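Side-chain contact in 3-oxo-tetronate kinase (PDB 5DMH), which catalyses the ATP-dependent phosphorylation of 3-oxo-tetronate to 3-oxo-tetronate 4-phosphate in carbohydrate metabolism: residues A[189-192]-A[193-197]. Numbering follows the deposited sequence.
Sequences RVLQ and RQSKN
A chi1 of -173° sets CG of Gln192 opposite its own backbone nitrogen, and a bend at chi2 (58°) then brings the amide to the carbonyls of the chain that leaves the helix. There NE2 donates to Asn197 O at 3.1 Å, nearly in the plane of the Gln192 amide, and more weakly to Ser195 O; OE1 accepts from Val199 N at the start of strand 199-202. A glutamine suits this place because its amide can donate hydrogen bonds through NE2 and accept one through OE1. Ser195, its OG anti to the carbonyl carbon, has a hydroxyl short enough to turn back onto Leu191 O at 2.7 Å. Gln194 N reaches Leu191 O from the opposite face, at 3.1 Å, so two donors grip a carbonyl at the helix end. CD1 of Leu191 lies 3.5 Å from Ser195 OG, and the apolar Leu191 side chain also touches Phe120, Met228 and Ile230. The extended Gln194 side chain runs beside Val190; a water accepts from its NE2 and donates to Val190 O, and its OE1 takes Gly129 N of helix 128-139. Arg189 and Arg193 lie alongside each other, pointing the same way, with NH1 of Arg193 3.4 Å from the aliphatic CG of Arg189 and the guanidinium planes 14° apart. Their long chains carry both charges to Asp184, whose shared carboxylate holds them side by side; Asp124 gives Arg193 a second anionic partner. Side chains thus supply extra donors where helix 187-193 ends: Ser195 OG to Leu191 O, and Gln192 NE2 to loop carbonyls.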
# COMPACT_ATOMS: atom_id res chain seq x y z
N ARG A 189 -15.60 -15.29 -3.55
CA ARG A 189 -15.01 -16.45 -4.23
C ARG A 189 -13.47 -16.37 -4.24
O ARG A 189 -12.79 -17.33 -3.93
CB ARG A 189 -15.59 -16.53 -5.64
CG ARG A 189 -15.18 -17.71 -6.50
CD ARG A 189 -16.15 -17.85 -7.68
NE ARG A 189 -16.17 -16.65 -8.51
CZ ARG A 189 -17.16 -16.30 -9.34
NH1 ARG A 189 -18.24 -17.05 -9.47
NH2 ARG A 189 -17.07 -15.19 -10.06
N VAL A 190 -12.94 -15.19 -4.57
CA VAL A 190 -11.50 -14.98 -4.61
C VAL A 190 -10.87 -15.25 -3.23
O VAL A 190 -9.90 -15.98 -3.12
CB VAL A 190 -11.16 -13.55 -5.09
CG1 VAL A 190 -9.67 -13.22 -4.92
CG2 VAL A 190 -11.58 -13.37 -6.55
N LEU A 191 -11.43 -14.66 -2.18
CA LEU A 191 -10.87 -14.82 -0.86
C LEU A 191 -11.02 -16.26 -0.37
O LEU A 191 -10.09 -16.82 0.26
CB LEU A 191 -11.54 -13.85 0.13
CG LEU A 191 -10.99 -13.81 1.57
CD1 LEU A 191 -9.46 -13.68 1.61
CD2 LEU A 191 -11.64 -12.68 2.33
N GLN A 192 -12.16 -16.87 -0.64
CA GLN A 192 -12.39 -18.26 -0.22
C GLN A 192 -11.30 -19.18 -0.79
O GLN A 192 -10.83 -20.09 -0.12
CB GLN A 192 -13.79 -18.76 -0.62
CG GLN A 192 -14.15 -20.14 -0.05
CD GLN A 192 -14.10 -20.19 1.45
OE1 GLN A 192 -15.09 -19.90 2.13
NE2 GLN A 192 -12.94 -20.55 2.00
N ARG A 193 -10.84 -18.88 -2.01
CA ARG A 193 -9.87 -19.77 -2.65
C ARG A 193 -8.52 -19.79 -1.97
O ARG A 193 -7.76 -20.77 -2.07
CB ARG A 193 -9.71 -19.41 -4.12
CG ARG A 193 -10.79 -19.99 -4.98
CD ARG A 193 -10.38 -20.01 -6.43
NE ARG A 193 -10.57 -18.70 -7.03
CZ ARG A 193 -11.60 -18.35 -7.80
NH1 ARG A 193 -12.56 -19.22 -8.10
NH2 ARG A 193 -11.65 -17.11 -8.29
N GLN A 194 -8.22 -18.72 -1.24
CA GLN A 194 -6.96 -18.61 -0.55
C GLN A 194 -7.15 -18.69 0.98
O GLN A 194 -6.26 -18.29 1.75
CB GLN A 194 -6.26 -17.32 -0.96
CG GLN A 194 -7.02 -16.06 -0.73
CD GLN A 194 -6.27 -14.83 -1.20
OE1 GLN A 194 -5.33 -14.40 -0.57
NE2 GLN A 194 -6.73 -14.23 -2.30
N SER A 195 -8.30 -19.20 1.41
CA SER A 195 -8.64 -19.29 2.84
C SER A 195 -9.07 -20.71 3.20
O SER A 195 -9.76 -21.37 2.43
CB SER A 195 -9.78 -18.32 3.21
OG SER A 195 -9.49 -16.98 2.87
N LYS A 196 -8.62 -21.17 4.36
CA LYS A 196 -8.97 -22.50 4.87
C LYS A 196 -10.37 -22.56 5.51
O LYS A 196 -11.07 -23.57 5.43
CB LYS A 196 -7.92 -22.95 5.90
CG LYS A 196 -6.52 -23.05 5.34
CD LYS A 196 -5.62 -23.93 6.20
CE LYS A 196 -4.16 -23.81 5.79
NZ LYS A 196 -3.54 -22.58 6.39
N ASN A 197 -10.76 -21.45 6.09
CA ASN A 197 -11.99 -21.33 6.85
C ASN A 197 -13.08 -20.55 6.09
O ASN A 197 -12.82 -19.92 5.05
CB ASN A 197 -11.69 -20.67 8.20
CG ASN A 197 -10.85 -21.57 9.11
OD1 ASN A 197 -11.01 -22.78 9.10
ND2 ASN A 197 -9.96 -20.98 9.89
O HOH W 1 -7.80 -16.11 -4.73